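Local coordinates for immunoreactive 84kD antigen PG93 (PDB 5M11), which serves as an essential cell-surface component of the type IX secretion system of Porphyromonas gingivalis and binds calcium and zinc ions, at residues W13-L17 with S629-S633; G38-S42 with K52-R56; L641-L647 with F659-S665. One frame throughout, in Å; residues are numbered along the deposited sequence.

Contact 1 of 3, residues W13-L17 with S629-S633; sequences WNTLL and SPLLS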
# COMPACT_ATOMS: atom_id res chain seq x y z
N TRP A 13 15.04 0.81 3.83
CA TRP A 13 13.60 0.80 3.50
C TRP A 13 13.31 1.71 2.34
O TRP A 13 13.86 2.82 2.27
CB TRP A 13 12.73 1.24 4.70
CG TRP A 13 12.70 0.30 5.87
CD1 TRP A 13 13.59 0.25 6.90
CD2 TRP A 13 11.69 -0.69 6.15
NE1 TRP A 13 13.20 -0.72 7.80
CE2 TRP A 13 12.04 -1.31 7.37
CE3 TRP A 13 10.51 -1.10 5.50
CZ2 TRP A 13 11.27 -2.34 7.94
CZ3 TRP A 13 9.74 -2.11 6.07
CH2 TRP A 13 10.13 -2.72 7.27
N ASN A 14 12.41 1.29 1.46
CA ASN A 14 11.96 2.10 0.33
C ASN A 14 10.49 1.80 -0.01
O ASN A 14 9.99 0.72 0.35
CB ASN A 14 12.86 1.92 -0.89
CG ASN A 14 13.67 3.16 -1.17
OD1 ASN A 14 14.88 3.21 -0.91
ND2 ASN A 14 13.00 4.23 -1.64
N THR A 15 9.78 2.77 -0.65
CA THR A 15 8.38 2.59 -1.04
C THR A 15 8.23 2.67 -2.56
O THR A 15 8.81 3.55 -3.22
CB THR A 15 7.46 3.59 -0.35
OG1 THR A 15 7.88 4.90 -0.69
CG2 THR A 15 7.45 3.45 1.16
N LEU A 16 7.41 1.74 -3.10
CA LEU A 16 7.13 1.63 -4.53
C LEU A 16 5.62 1.93 -4.77
O LEU A 16 4.78 1.05 -5.00
CB LEU A 16 7.59 0.24 -5.04
CG LEU A 16 9.12 -0.01 -5.06
CD1 LEU A 16 9.42 -1.46 -5.06
CD2 LEU A 16 9.78 0.59 -6.32
N LEU A 17 5.31 3.22 -4.65
CA LEU A 17 3.95 3.76 -4.70
C LEU A 17 3.55 4.20 -6.09
O LEU A 17 4.40 4.54 -6.91
CB LEU A 17 3.79 4.92 -3.67
CG LEU A 17 3.87 4.49 -2.19
CD1 LEU A 17 3.73 5.65 -1.25
CD2 LEU A 17 2.81 3.43 -1.83
N SER A 629 9.06 1.05 12.84
CA SER A 629 9.78 1.06 11.57
C SER A 629 9.06 1.90 10.49
O SER A 629 7.90 2.26 10.68
CB SER A 629 9.97 -0.37 11.08
OG SER A 629 8.83 -0.78 10.34
N PRO A 630 9.72 2.18 9.33
CA PRO A 630 9.06 2.95 8.26
C PRO A 630 7.92 2.19 7.55
O PRO A 630 7.33 2.78 6.63
CB PRO A 630 10.20 3.25 7.29
CG PRO A 630 11.46 2.97 8.04
CD PRO A 630 11.11 1.85 8.94
N LEU A 631 7.59 0.93 7.99
CA LEU A 631 6.51 0.08 7.46
C LEU A 631 5.18 0.88 7.35
O LEU A 631 4.73 1.51 8.32
CB LEU A 631 6.33 -1.18 8.33
CG LEU A 631 5.34 -2.25 7.86
CD1 LEU A 631 5.89 -3.07 6.71
CD2 LEU A 631 5.00 -3.19 8.98
N LEU A 632 4.62 0.90 6.12
CA LEU A 632 3.42 1.67 5.75
C LEU A 632 2.15 1.23 6.52
O LEU A 632 1.37 2.09 6.94
CB LEU A 632 3.17 1.60 4.23
CG LEU A 632 4.09 2.46 3.35
CD1 LEU A 632 3.92 2.12 1.88
CD2 LEU A 632 3.81 3.95 3.56
N SER A 633 1.95 -0.09 6.69
CA SER A 633 0.78 -0.63 7.38
C SER A 633 1.12 -1.91 8.12
O SER A 633 1.94 -2.70 7.64
CB SER A 633 -0.34 -0.90 6.38
OG SER A 633 -1.44 -1.57 6.96

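Contact 2 of 3, residues G38-S42 with K52-R56; sequences GVLYS and KIFDR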
# COMPACT_ATOMS: atom_id res chain seq x y z
N GLY A 38 -3.49 9.43 -3.02
CA GLY A 38 -2.99 9.67 -1.66
C GLY A 38 -1.51 9.97 -1.64
O GLY A 38 -0.95 10.26 -0.58
N VAL A 39 -0.88 9.90 -2.83
CA VAL A 39 0.55 10.13 -2.99
C VAL A 39 0.75 11.57 -3.41
O VAL A 39 0.26 11.98 -4.46
CB VAL A 39 1.21 9.12 -3.97
CG1 VAL A 39 2.72 9.32 -4.04
CG2 VAL A 39 0.87 7.68 -3.57
N LEU A 40 1.47 12.33 -2.58
CA LEU A 40 1.77 13.73 -2.86
C LEU A 40 2.97 13.79 -3.76
O LEU A 40 3.87 12.96 -3.60
CB LEU A 40 2.02 14.52 -1.54
CG LEU A 40 2.45 15.99 -1.69
CD1 LEU A 40 1.28 16.88 -2.01
CD2 LEU A 40 3.18 16.47 -0.46
N TYR A 41 2.99 14.73 -4.72
CA TYR A 41 4.12 14.90 -5.63
C TYR A 41 4.21 16.32 -6.18
O TYR A 41 3.21 17.04 -6.22
CB TYR A 41 4.11 13.85 -6.77
CG TYR A 41 2.98 13.97 -7.78
CD1 TYR A 41 3.11 14.77 -8.91
CD2 TYR A 41 1.83 13.18 -7.66
CE1 TYR A 41 2.09 14.85 -9.86
CE2 TYR A 41 0.81 13.25 -8.62
CZ TYR A 41 0.96 14.07 -9.72
OH TYR A 41 -0.01 14.14 -10.69
N SER A 42 5.42 16.71 -6.57
CA SER A 42 5.80 18.00 -7.13
C SER A 42 6.00 17.87 -8.65
O SER A 42 6.22 16.75 -9.12
CB SER A 42 7.09 18.46 -6.46
OG SER A 42 7.55 19.71 -6.95
N LYS A 52 9.33 15.93 -8.05
CA LYS A 52 9.70 15.13 -6.88
C LYS A 52 8.49 14.41 -6.29
O LYS A 52 7.43 15.00 -6.16
CB LYS A 52 10.33 16.07 -5.82
CG LYS A 52 10.93 15.41 -4.57
CD LYS A 52 11.38 16.47 -3.55
CE LYS A 52 11.98 15.88 -2.30
NZ LYS A 52 10.99 15.12 -1.50
N ILE A 53 8.67 13.14 -5.87
CA ILE A 53 7.64 12.34 -5.19
C ILE A 53 7.95 12.40 -3.64
O ILE A 53 9.11 12.24 -3.26
CB ILE A 53 7.56 10.91 -5.81
CG1 ILE A 53 6.60 9.99 -5.03
CG2 ILE A 53 8.95 10.28 -5.99
CD1 ILE A 53 6.15 8.73 -5.77
N PHE A 54 6.93 12.70 -2.78
CA PHE A 54 7.05 12.92 -1.32
C PHE A 54 6.37 11.86 -0.44
O PHE A 54 5.14 11.87 -0.32
CB PHE A 54 6.42 14.27 -0.91
CG PHE A 54 7.10 15.53 -1.38
CD1 PHE A 54 7.96 16.22 -0.54
CD2 PHE A 54 6.82 16.06 -2.64
CE1 PHE A 54 8.57 17.40 -0.96
CE2 PHE A 54 7.44 17.23 -3.06
CZ PHE A 54 8.30 17.90 -2.22
N ASP A 55 7.17 11.05 0.26
CA ASP A 55 6.68 10.00 1.17
C ASP A 55 7.19 10.20 2.61
O ASP A 55 7.81 11.23 2.93
CB ASP A 55 7.11 8.60 0.66
CG ASP A 55 8.60 8.39 0.44
OD1 ASP A 55 9.38 9.35 0.66
OD2 ASP A 55 8.99 7.28 0.03
N ARG A 56 6.92 9.21 3.49
CA ARG A 56 7.33 9.23 4.88
C ARG A 56 8.85 9.19 4.98
O ARG A 56 9.41 9.71 5.94
CB ARG A 56 6.69 8.07 5.64
CG ARG A 56 5.43 8.50 6.36
CD ARG A 56 4.65 7.33 6.94
NE ARG A 56 5.31 6.70 8.08
CZ ARG A 56 5.03 5.47 8.52
NH1 ARG A 56 4.09 4.75 7.91
NH2 ARG A 56 5.69 4.96 9.55

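Contact 3 of 3, residues L641-L647 with F659-S665; sequences LNDDNGL and FQTGTGS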
# COMPACT_ATOMS: atom_id res chain seq x y z
N LEU A 641 10.58 -12.29 -2.26
CA LEU A 641 11.97 -12.01 -1.95
C LEU A 641 12.88 -12.19 -3.17
O LEU A 641 12.84 -13.24 -3.83
CB LEU A 641 12.38 -12.95 -0.81
CG LEU A 641 13.82 -12.95 -0.31
CD1 LEU A 641 14.10 -11.72 0.50
CD2 LEU A 641 14.07 -14.16 0.50
N ASN A 642 13.72 -11.18 -3.42
CA ASN A 642 14.72 -11.19 -4.48
C ASN A 642 15.99 -11.76 -3.85
O ASN A 642 16.80 -11.02 -3.29
CB ASN A 642 14.91 -9.77 -5.03
CG ASN A 642 15.88 -9.61 -6.18
OD1 ASN A 642 16.67 -10.50 -6.53
ND2 ASN A 642 15.87 -8.43 -6.77
N ASP A 643 16.13 -13.09 -3.91
CA ASP A 643 17.24 -13.84 -3.29
C ASP A 643 18.63 -13.38 -3.76
O ASP A 643 19.60 -13.58 -3.04
CB ASP A 643 17.08 -15.35 -3.52
CG ASP A 643 15.73 -15.91 -3.09
OD1 ASP A 643 15.61 -16.36 -1.92
OD2 ASP A 643 14.78 -15.88 -3.92
N ASP A 644 18.71 -12.71 -4.92
CA ASP A 644 19.96 -12.24 -5.51
C ASP A 644 20.49 -10.94 -4.92
O ASP A 644 21.72 -10.79 -4.83
CB ASP A 644 19.79 -12.07 -7.01
CG ASP A 644 21.11 -11.85 -7.71
OD1 ASP A 644 21.90 -12.82 -7.79
OD2 ASP A 644 21.39 -10.68 -8.08
N ASN A 645 19.61 -9.97 -4.58
CA ASN A 645 20.10 -8.70 -4.02
C ASN A 645 19.54 -8.46 -2.61
O ASN A 645 19.72 -7.38 -2.04
CB ASN A 645 19.79 -7.52 -4.96
CG ASN A 645 18.34 -7.09 -5.06
OD1 ASN A 645 17.42 -7.65 -4.42
ND2 ASN A 645 18.12 -6.06 -5.86
N GLY A 646 18.84 -9.47 -2.08
CA GLY A 646 18.30 -9.45 -0.74
C GLY A 646 17.12 -8.54 -0.52
O GLY A 646 16.75 -8.32 0.63
N LEU A 647 16.50 -8.02 -1.58
CA LEU A 647 15.35 -7.14 -1.37
C LEU A 647 14.06 -7.92 -1.17
O LEU A 647 13.62 -8.64 -2.09
CB LEU A 647 15.17 -6.12 -2.52
CG LEU A 647 16.07 -4.90 -2.46
CD1 LEU A 647 16.08 -4.20 -3.77
CD2 LEU A 647 15.66 -3.96 -1.36
N PHE A 659 12.53 -3.93 1.82
CA PHE A 659 13.48 -3.97 2.93
C PHE A 659 14.71 -4.76 2.50
O PHE A 659 14.57 -5.87 1.97
CB PHE A 659 12.80 -4.57 4.17
CG PHE A 659 13.72 -4.83 5.33
CD1 PHE A 659 14.08 -3.81 6.19
CD2 PHE A 659 14.23 -6.10 5.56
CE1 PHE A 659 14.93 -4.04 7.26
CE2 PHE A 659 15.10 -6.34 6.62
CZ PHE A 659 15.45 -5.30 7.46
N GLN A 660 15.91 -4.18 2.71
CA GLN A 660 17.17 -4.87 2.36
C GLN A 660 17.48 -5.83 3.47
O GLN A 660 17.81 -5.41 4.59
CB GLN A 660 18.33 -3.87 2.11
CG GLN A 660 19.70 -4.53 1.89
CD GLN A 660 19.77 -5.53 0.76
OE1 GLN A 660 19.85 -6.75 0.98
NE2 GLN A 660 19.82 -5.03 -0.47
N THR A 661 17.31 -7.13 3.17
CA THR A 661 17.45 -8.27 4.08
C THR A 661 18.93 -8.58 4.41
O THR A 661 19.22 -9.08 5.51
CB THR A 661 16.73 -9.47 3.44
OG1 THR A 661 15.40 -9.06 3.14
CG2 THR A 661 16.62 -10.66 4.37
N GLY A 662 19.83 -8.29 3.46
CA GLY A 662 21.25 -8.58 3.61
C GLY A 662 21.50 -10.06 3.37
O GLY A 662 22.51 -10.61 3.82
N THR A 663 20.58 -10.69 2.61
CA THR A 663 20.48 -12.09 2.24
C THR A 663 20.85 -12.21 0.75
O THR A 663 20.80 -13.30 0.17
CB THR A 663 19.06 -12.51 2.67
OG1 THR A 663 19.16 -12.98 4.01
CG2 THR A 663 18.34 -13.53 1.75
N GLY A 664 21.31 -11.11 0.17
CA GLY A 664 21.73 -11.03 -1.22
C GLY A 664 22.93 -11.88 -1.60
O GLY A 664 23.84 -12.10 -0.80
N SER A 665 22.91 -12.34 -2.86
CA SER A 665 23.98 -13.11 -3.49
C SER A 665 24.84 -12.14 -4.32
O SER A 665 25.08 -12.34 -5.52
CB SER A 665 23.39 -14.25 -4.32
OG SER A 665 22.66 -15.12 -3.48

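Contact 1 of 3, residues W13-L17 with S629-S633
Ser629 OG, 3.8 Å from Trp13 CZ2, has two polar partners: it accepts a fairly straight bond from Leu631 N (3.2 Å, 161°), which defines an ST turn, and it is hydrogen-bonded to Thr625 O. The turn presents Pro630 to the indole. Pro630 CD stands 3.5 Å from the centroid of the Trp13 five-membered ring and only 8° off its normal, a CH-pi contact over the face. With CG of Trp13 anti to its carbonyl carbon (chi1 -69°), the indole is swung back beside the backbone N and under the proline. At the benzo end, Trp13 CZ3 meets Leu631 CD1 at 4.0 Å. Further along, the methyl Leu632 CD1 is shared, touching Thr15 CG2 at 3.8 Å and Leu17 CD2 at 4.1 Å. Thr15 turns its hydroxyl to Asp55 instead. The segments run in nearly the same direction, and no hydrogen bond crosses between them. Strand 13-16 makes its backbone bonds to strand 655-660, as the outermost strand of the last propeller blade, while 629-633 is the loop leading from strand 620-624 of the preceding blade into strand 636-642.

Contact 2 of 3, residues G38-S42 with K52-R56
Lys52 begins the pairing through its carbonyl: Ser42 N donates to Lys52 O at 2.7 Å. The same oxygen lies 3.4 Å from Tyr41 CA, in a CA-H...O contact. The return bond from Lys52 N to Ser42 O is weak, and strand 52-54 is only weakly bonded as a whole. The lysine side chain runs extended and bends only at its last torsion, placing NZ 3.2 Å above the plane of the Phe54 ring, toward its rim; NZ is hydrogen-bonded to Ser58 OG.

Ile53 faces Tyr41 as an antiparallel non-hydrogen-bonded pair, their CA atoms 4.4 Å apart. Its CD1 reaches Val39 CG1 at 3.9 Å, the two side chains crossing at a slant. The Tyr41 ring heads elsewhere, and its OH is hydrogen-bonded to Thr22 OG1. Strands 39-42 and 52-54 form the outer hairpin of a four-stranded antiparallel blade in the N-terminal beta-propeller, with 52-54 at the blade's edge; the 151° between their directions records its twist.

Phe54 makes the second main backbone bond, from its N to Leu40 O at 3.2 Å. On the opposite face of the sheet from Ile53, the Phe54 ring offers its edge to Ser42, whose CB lies near the ring plane 3.6 Å from CE2. Having CG anti to the carbonyl carbon (chi1 -68°) directs the ring back along the strand toward Ser42. Phe54 CB packs 3.9 Å from Leu40 CD2, and the ring also meets that of Phe33 on strand 32-36. Past the hairpin, Arg56 extends to the loop of the other propeller, where NH1 makes a weak hydrogen bond to Leu631 O.

Contact 3 of 3, residues L641-L647 with F659-S665
Gly646 O accepts a hydrogen bond from Thr661 N at 2.9 Å, beside the antiparallel, non-hydrogen-bonded pair Leu647-Gln660, in which the CA atoms are 4.7 Å apart. This is one end of a propeller blade: the turn between strands 636-642 and 647-652 packs against the chain as it leaves strand 655-660. Thr661 OG1 also approaches Gly646 O, in a weak bond, so backbone and side chain of one residue converge on the same carbonyl. Thr661 OG1 lies 4.0 Å from Leu641 CD1, the two side chains crossing near a right angle.

The next carbonyl back, Asn645 O, accepts from Gln660 NE2 at 2.8 Å. The approach is close to the C=O axis, and the acceptor is just 6° out of the glutamine's amide plane. A bend at chi2 (57°) curls the Gln660 chain toward the turn. At the far end, Ser665 N bonds Asp644 O at 2.8 Å, but Ser665 is poorly ordered, and its hydroxyl bond to Asp643 O is weak. Gly646 and Gly664 have no side chains, and their CA atoms come within 3.8 Å; the positive phi of Gly646 also suits glycine.

A second shell fixes both partners. Asn645 OD1 accepts from Leu647 N at 3.0 Å, an Asx turn that shapes the loop presenting the carbonyls. The Gln660 amide is held at its other end too: Gly662 N donates to OE1 at 2.9 Å, in the carbonyl plane and on a lone pair. Further out, Gly662 is backbone hydrogen-bonded to Ala696, and Gly662 O accepts a weak bond from Gln695 NE2.

Overall arrangement
Strand 13-16, near the N terminus, is one side of contact 1, whose partner comes some 600 residues later. Contact 2 nests inside that long loop, closing a short hairpin in the first blade of the N-terminal propeller. After the first propeller and six blades of the second, 629-633 completes contact 1, just before the last blade. Contact 3 follows in series, closing a short loop in that blade between the turn after strand 636-642 and the chain leaving strand 655-660, beside which strand 13-16 adds in a Velcro-like closure. Contacts 1 and 2 touch, joining the two propellers; contacts 1 and 3 touch through the Trp13 and Phe659 rings. Contacts 2 and 3 remain about 12 Å apart at their nearest atoms.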